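Local coordinates for protein glycoside hydrolase family 43 (Halothermothrix orenii, PDB 4QQS) that probably hydrolyses glycosidic bonds of plant polysaccharides, with alpha-L-arabinofuranosidase activity, as a thermostable family-43 enzyme built as a five-bladed beta-propeller, at residues Trp72-Thr86 and Ile125-Pro137. Sequence-based numbering, arbitrary orientation.
Sequences WAPEVIFYNNKFYMT and IDAHIFIDQDGTP. With NA (sodium ion), chain D.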
loop_
_atom_site.group_PDB
_atom_site.type_symbol
_atom_site.label_atom_id
_atom_site.label_comp_id
_atom_site.label_asym_id
_atom_site.label_seq_id
_atom_site.Cartn_x
_atom_site.Cartn_y
_atom_site.Cartn_z
ATOM N N TRP A 72 -8.139 7.752 0.244
ATOM C CA TRP A 72 -6.785 7.277 0.505
ATOM C C TRP A 72 -6.508 5.895 -0.059
ATOM O O TRP A 72 -7.376 5.013 -0.076
ATOM C CB TRP A 72 -6.489 7.191 2.017
ATOM C CG TRP A 72 -6.648 8.445 2.798
ATOM C CD1 TRP A 72 -6.659 9.728 2.333
ATOM C CD2 TRP A 72 -6.851 8.523 4.211
ATOM N NE1 TRP A 72 -6.865 10.604 3.380
ATOM C CE2 TRP A 72 -6.997 9.884 4.543
ATOM C CE3 TRP A 72 -6.929 7.573 5.226
ATOM C CZ2 TRP A 72 -7.213 10.314 5.853
ATOM C CZ3 TRP A 72 -7.151 8.003 6.523
ATOM C CH2 TRP A 72 -7.295 9.358 6.824
ATOM N N ALA A 73 -5.245 5.725 -0.441
ATOM C CA ALA A 73 -4.551 4.438 -0.597
ATOM C C ALA A 73 -5.269 3.436 -1.499
ATOM O O ALA A 73 -5.697 2.365 -1.054
ATOM C CB ALA A 73 -4.212 3.842 0.769
ATOM N N PRO A 74 -5.351 3.767 -2.791
ATOM C CA PRO A 74 -5.974 2.880 -3.767
ATOM C C PRO A 74 -5.051 1.727 -4.130
ATOM O O PRO A 74 -3.834 1.915 -4.212
ATOM C CB PRO A 74 -6.161 3.796 -4.974
ATOM C CG PRO A 74 -4.984 4.707 -4.908
ATOM C CD PRO A 74 -4.784 4.968 -3.420
ATOM N N GLU A 75 -5.622 0.559 -4.382
ATOM C CA GLU A 75 -4.851 -0.567 -4.897
ATOM C C GLU A 75 -5.671 -1.241 -5.971
ATOM O O GLU A 75 -6.890 -1.330 -5.852
ATOM C CB GLU A 75 -4.530 -1.569 -3.813
ATOM C CG GLU A 75 -3.680 -1.036 -2.704
ATOM C CD GLU A 75 -2.944 -2.173 -1.966
ATOM O OE1 GLU A 75 -3.043 -3.344 -2.375
ATOM O OE2 GLU A 75 -2.268 -1.907 -0.964
ATOM N N VAL A 76 -4.992 -1.711 -7.013
ATOM C CA VAL A 76 -5.646 -2.284 -8.176
ATOM C C VAL A 76 -5.062 -3.649 -8.530
ATOM O O VAL A 76 -3.852 -3.781 -8.692
ATOM C CB VAL A 76 -5.512 -1.331 -9.379
ATOM C CG1 VAL A 76 -6.168 -1.916 -10.612
ATOM C CG2 VAL A 76 -6.122 0.028 -9.052
ATOM N N ILE A 77 -5.936 -4.649 -8.647
ATOM C CA ILE A 77 -5.546 -5.981 -9.103
ATOM C C ILE A 77 -6.234 -6.316 -10.419
ATOM O O ILE A 77 -7.270 -5.751 -10.745
ATOM C CB ILE A 77 -5.871 -7.088 -8.060
ATOM C CG1 ILE A 77 -7.375 -7.222 -7.814
ATOM C CG2 ILE A 77 -5.130 -6.800 -6.763
ATOM C CD1 ILE A 77 -7.759 -8.399 -6.934
ATOM N N PHE A 78 -5.625 -7.223 -11.173
ATOM C CA PHE A 78 -6.242 -7.797 -12.360
ATOM C C PHE A 78 -6.724 -9.196 -11.987
ATOM O O PHE A 78 -5.912 -10.071 -11.685
ATOM C CB PHE A 78 -5.240 -7.843 -13.502
ATOM C CG PHE A 78 -5.819 -8.341 -14.788
ATOM C CD1 PHE A 78 -6.701 -7.563 -15.506
ATOM C CD2 PHE A 78 -5.475 -9.589 -15.283
ATOM C CE1 PHE A 78 -7.229 -8.021 -16.690
ATOM C CE2 PHE A 78 -6.005 -10.044 -16.468
ATOM C CZ PHE A 78 -6.882 -9.256 -17.164
ATOM N N TYR A 79 -8.046 -9.381 -11.970
ATOM C CA TYR A 79 -8.683 -10.579 -11.402
ATOM C C TYR A 79 -9.930 -10.833 -12.197
ATOM O O TYR A 79 -10.673 -9.900 -12.455
ATOM C CB TYR A 79 -9.048 -10.325 -9.929
ATOM C CG TYR A 79 -9.760 -11.446 -9.178
ATOM C CD1 TYR A 79 -9.058 -12.554 -8.716
ATOM C CD2 TYR A 79 -11.117 -11.368 -8.888
ATOM C CE1 TYR A 79 -9.690 -13.554 -8.002
ATOM C CE2 TYR A 79 -11.756 -12.379 -8.180
ATOM C CZ TYR A 79 -11.035 -13.468 -7.738
ATOM O OH TYR A 79 -11.642 -14.475 -7.016
ATOM N N ASN A 80 -10.148 -12.084 -12.598
ATOM C CA ASN A 80 -11.288 -12.449 -13.427
ATOM C C ASN A 80 -11.396 -11.534 -14.648
ATOM O O ASN A 80 -12.473 -11.050 -15.006
ATOM C CB ASN A 80 -12.568 -12.434 -12.598
ATOM C CG ASN A 80 -12.659 -13.612 -11.626
ATOM O OD1 ASN A 80 -11.911 -14.589 -11.720
ATOM N ND2 ASN A 80 -13.597 -13.522 -10.694
ATOM N N ASN A 81 -10.252 -11.316 -15.280
ATOM C CA ASN A 81 -10.167 -10.613 -16.550
ATOM C C ASN A 81 -10.669 -9.173 -16.489
ATOM O O ASN A 81 -11.090 -8.630 -17.503
ATOM C CB ASN A 81 -10.891 -11.389 -17.654
ATOM C CG ASN A 81 -10.306 -11.123 -19.019
ATOM O OD1 ASN A 81 -9.106 -10.872 -19.151
ATOM N ND2 ASN A 81 -11.148 -11.179 -20.046
ATOM N N LYS A 82 -10.616 -8.555 -15.311
ATOM C CA LYS A 82 -10.844 -7.115 -15.219
ATOM C C LYS A 82 -10.056 -6.537 -14.063
ATOM O O LYS A 82 -9.364 -7.261 -13.361
ATOM C CB LYS A 82 -12.328 -6.752 -15.133
ATOM C CG LYS A 82 -13.035 -7.067 -13.847
ATOM C CD LYS A 82 -14.487 -6.609 -13.993
ATOM C CE LYS A 82 -15.274 -6.690 -12.710
ATOM N NZ LYS A 82 -16.647 -6.137 -12.872
ATOM N N PHE A 83 -10.146 -5.218 -13.905
ATOM C CA PHE A 83 -9.411 -4.520 -12.861
ATOM C C PHE A 83 -10.327 -4.185 -11.708
ATOM O O PHE A 83 -11.415 -3.663 -11.908
ATOM C CB PHE A 83 -8.750 -3.260 -13.419
ATOM C CG PHE A 83 -7.808 -3.550 -14.542
ATOM C CD1 PHE A 83 -8.268 -3.654 -15.845
ATOM C CD2 PHE A 83 -6.471 -3.795 -14.293
ATOM C CE1 PHE A 83 -7.405 -3.970 -16.873
ATOM C CE2 PHE A 83 -5.604 -4.102 -15.326
ATOM C CZ PHE A 83 -6.077 -4.187 -16.609
ATOM N N TYR A 84 -9.882 -4.504 -10.499
ATOM C CA TYR A 84 -10.601 -4.173 -9.276
ATOM C C TYR A 84 -9.748 -3.234 -8.442
ATOM O O TYR A 84 -8.578 -3.500 -8.202
ATOM C CB TYR A 84 -10.908 -5.416 -8.446
ATOM C CG TYR A 84 -11.961 -6.316 -9.033
ATOM C CD1 TYR A 84 -11.634 -7.284 -9.957
ATOM C CD2 TYR A 84 -13.288 -6.210 -8.638
ATOM C CE1 TYR A 84 -12.584 -8.123 -10.479
ATOM C CE2 TYR A 84 -14.255 -7.045 -9.167
ATOM C CZ TYR A 84 -13.894 -8.003 -10.086
ATOM O OH TYR A 84 -14.830 -8.859 -10.622
ATOM N N MET A 85 -10.364 -2.143 -7.996
ATOM C CA MET A 85 -9.724 -1.169 -7.136
ATOM C C MET A 85 -10.376 -1.180 -5.762
ATOM O O MET A 85 -11.588 -1.071 -5.646
ATOM C CB MET A 85 -9.853 0.238 -7.711
ATOM C CG MET A 85 -9.165 1.308 -6.858
ATOM S SD MET A 85 -9.375 2.997 -7.452
ATOM C CE MET A 85 -8.341 2.995 -8.912
ATOM N N THR A 86 -9.562 -1.304 -4.725
ATOM C CA THR A 86 -10.000 -1.003 -3.377
ATOM C C THR A 86 -9.471 0.366 -2.995
ATOM O O THR A 86 -8.437 0.814 -3.495
ATOM C CB THR A 86 -9.492 -2.046 -2.354
ATOM O OG1 THR A 86 -8.079 -2.216 -2.498
ATOM C CG2 THR A 86 -10.185 -3.384 -2.537
ATOM N N ILE A 125 -9.076 1.335 6.670
ATOM C CA ILE A 125 -8.312 1.870 5.553
ATOM C C ILE A 125 -7.296 0.840 5.055
ATOM O O ILE A 125 -7.148 -0.244 5.629
ATOM C CB ILE A 125 -7.549 3.177 5.934
ATOM C CG1 ILE A 125 -6.397 2.907 6.912
ATOM C CG2 ILE A 125 -8.507 4.235 6.494
ATOM C CD1 ILE A 125 -5.469 4.083 7.094
ATOM N N ASP A 126 -6.601 1.180 3.976
ATOM C CA ASP A 126 -5.425 0.437 3.538
ATOM C C ASP A 126 -5.725 -1.004 3.138
ATOM O O ASP A 126 -4.898 -1.898 3.325
ATOM C CB ASP A 126 -4.293 0.471 4.574
ATOM C CG ASP A 126 -3.531 1.781 4.604
ATOM O OD1 ASP A 126 -3.805 2.669 3.783
ATOM O OD2 ASP A 126 -2.642 1.915 5.475
ATOM N N ALA A 127 -6.872 -1.229 2.508
ATOM C CA ALA A 127 -7.162 -2.544 1.969
ATOM C C ALA A 127 -6.116 -2.987 0.946
ATOM O O ALA A 127 -5.624 -2.202 0.131
ATOM C CB ALA A 127 -8.525 -2.572 1.325
ATOM N N HIS A 128 -5.821 -4.277 0.994
ATOM C CA HIS A 128 -4.882 -4.919 0.100
ATOM C C HIS A 128 -5.422 -6.314 -0.179
ATOM O O HIS A 128 -5.571 -7.107 0.732
ATOM C CB HIS A 128 -3.509 -5.009 0.758
ATOM C CG HIS A 128 -2.546 -5.853 -0.004
ATOM N ND1 HIS A 128 -1.982 -5.448 -1.190
ATOM C CD2 HIS A 128 -2.072 -7.102 0.233
ATOM C CE1 HIS A 128 -1.209 -6.419 -1.654
ATOM N NE2 HIS A 128 -1.238 -7.429 -0.807
ATOM N N ILE A 129 -5.731 -6.605 -1.435
ATOM C CA ILE A 129 -6.214 -7.923 -1.809
ATOM C C ILE A 129 -5.063 -8.728 -2.393
ATOM O O ILE A 129 -4.425 -8.306 -3.354
ATOM C CB ILE A 129 -7.409 -7.857 -2.801
ATOM C CG1 ILE A 129 -8.601 -7.148 -2.151
ATOM C CG2 ILE A 129 -7.812 -9.271 -3.238
ATOM C CD1 ILE A 129 -9.784 -6.902 -3.086
ATOM N N PHE A 130 -4.810 -9.875 -1.782
ATOM C CA PHE A 130 -3.801 -10.845 -2.187
ATOM C C PHE A 130 -4.504 -12.068 -2.751
ATOM O O PHE A 130 -5.329 -12.667 -2.073
ATOM C CB PHE A 130 -2.964 -11.239 -0.960
ATOM C CG PHE A 130 -2.067 -12.429 -1.187
ATOM C CD1 PHE A 130 -0.959 -12.347 -2.009
ATOM C CD2 PHE A 130 -2.345 -13.637 -0.582
ATOM C CE1 PHE A 130 -0.144 -13.457 -2.214
ATOM C CE2 PHE A 130 -1.545 -14.728 -0.783
ATOM C CZ PHE A 130 -0.443 -14.641 -1.600
ATOM N N ILE A 131 -4.175 -12.423 -3.989
ATOM C CA ILE A 131 -4.698 -13.625 -4.606
ATOM C C ILE A 131 -3.606 -14.700 -4.526
ATOM O O ILE A 131 -2.535 -14.555 -5.117
ATOM C CB ILE A 131 -5.119 -13.385 -6.082
ATOM C CG1 ILE A 131 -6.071 -12.186 -6.208
ATOM C CG2 ILE A 131 -5.755 -14.640 -6.658
ATOM C CD1 ILE A 131 -7.327 -12.280 -5.396
ATOM N N ASP A 132 -3.856 -15.769 -3.776
ATOM C CA ASP A 132 -2.849 -16.814 -3.608
ATOM C C ASP A 132 -2.714 -17.645 -4.888
ATOM O O ASP A 132 -3.510 -17.535 -5.822
ATOM C CB ASP A 132 -3.217 -17.692 -2.411
ATOM C CG ASP A 132 -2.021 -18.379 -1.767
ATOM O OD1 ASP A 132 -0.892 -18.322 -2.302
ATOM O OD2 ASP A 132 -2.244 -18.997 -0.712
ATOM N N GLN A 133 -1.687 -18.480 -4.923
ATOM C CA GLN A 133 -1.408 -19.296 -6.094
ATOM C C GLN A 133 -2.588 -20.194 -6.460
ATOM O O GLN A 133 -2.823 -20.461 -7.638
ATOM C CB GLN A 133 -0.158 -20.133 -5.867
ATOM C CG GLN A 133 1.122 -19.334 -5.898
ATOM C CD GLN A 133 2.337 -20.194 -5.630
ATOM O OE1 GLN A 133 2.327 -21.040 -4.730
ATOM N NE2 GLN A 133 3.391 -19.996 -6.415
ATOM N N ASP A 134 -3.337 -20.644 -5.454
ATOM C CA ASP A 134 -4.505 -21.489 -5.680
ATOM C C ASP A 134 -5.748 -20.692 -6.058
ATOM O O ASP A 134 -6.795 -21.279 -6.262
ATOM C CB ASP A 134 -4.779 -22.396 -4.465
ATOM C CG ASP A 134 -5.291 -21.641 -3.239
ATOM O OD1 ASP A 134 -5.377 -20.396 -3.246
ATOM O OD2 ASP A 134 -5.593 -22.316 -2.226
ATOM N N GLY A 135 -5.621 -19.371 -6.173
ATOM C CA GLY A 135 -6.716 -18.514 -6.588
ATOM C C GLY A 135 -7.592 -17.969 -5.472
ATOM O O GLY A 135 -8.533 -17.220 -5.749
ATOM N N THR A 136 -7.307 -18.332 -4.224
ATOM C CA THR A 136 -8.108 -17.841 -3.106
ATOM C C THR A 136 -7.748 -16.385 -2.799
ATOM O O THR A 136 -6.571 -16.062 -2.631
ATOM C CB THR A 136 -7.882 -18.685 -1.836
ATOM O OG1 THR A 136 -8.129 -20.071 -2.110
ATOM C CG2 THR A 136 -8.790 -18.220 -0.698
ATOM N N PRO A 137 -8.758 -15.502 -2.704
ATOM C CA PRO A 137 -8.505 -14.111 -2.334
ATOM C C PRO A 137 -8.519 -13.896 -0.828
ATOM O O PRO A 137 -9.325 -14.485 -0.100
ATOM C CB PRO A 137 -9.683 -13.370 -2.973
ATOM C CG PRO A 137 -10.779 -14.386 -3.082
ATOM C CD PRO A 137 -10.164 -15.735 -3.082
HETATM NA NA NA D . -1.488 -0.375 0.219
HETATM O O HOH W 1 -7.378 3.108 2.007
HETATM O O HOH W 2 -6.999 -0.155 -0.962
HETATM O O HOH W 3 -3.603 0.363 0.398
HETATM O O HOH W 4 -4.562 -5.033 -3.679
HETATM O O HOH W 5 -2.279 -1.494 2.157
HETATM O O HOH W 6 0.936 -0.830 1.046
HETATM O O HOH W 7 -0.850 0.547 -1.626
#
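Strands 72-79 and 125-131 run almost parallel, their axes 9° apart and 6.7 Å at closest approach, too far for backbone pairing; water bridges the gap instead. One water donates to both Ala-73 O and Ala-127 O and accepts from Thr-86 OG1; another links Trp-72 O to Asp-126 N. The polar centre is a His-carboxylate bond: His-128 ND1 donates to Glu-75 OE1 over 2.6 Å at 155°, entering on the syn lone pair. The acceptor lies near the imidazole plane, yet carboxylate and ring are turned 67° apart. The His-128 side chain leaves its backbone with CG opposite the backbone N, which carries ND1 over to the extended Glu-75. A water also donates to Glu-75 OE1, at 2.6 Å, and accepts from Ile-129 N. Glu-75 OE2 binds the sodium ion at 2.1 Å, so one oxygen meets metal and the other the histidine, which probably fixes the carboxylate's rotation. A leucine in place of His-128 would probably cost Glu-75 OE1 its histidine donor and leave the metal-binding carboxylate less firmly oriented. Farther along, Ile-129 spreads its branches: CG2 meets Ile-77 CD1 at 3.8 Å, while CD1 reaches Thr-86 CG2 at 3.6 Å. Ile-131 CD1 packs against Tyr-79 CE1 at 3.7 Å, whereas the Tyr-79 hydroxyl is hydrogen-bonded to Gln-165 O. His-256 completes the protein ligands of sodium, and Asp-126, predicted to tune the likely proton donor Glu-195, accepts a hydrogen bond from Gly-196 N through OD2. Strands 72-79 and 124-131 thus bring two propeller blades together beside the central axis, with strand 16-23 touching Glu-75 and Ile-77 and strand 96-103 touching Thr-86 and Ala-127.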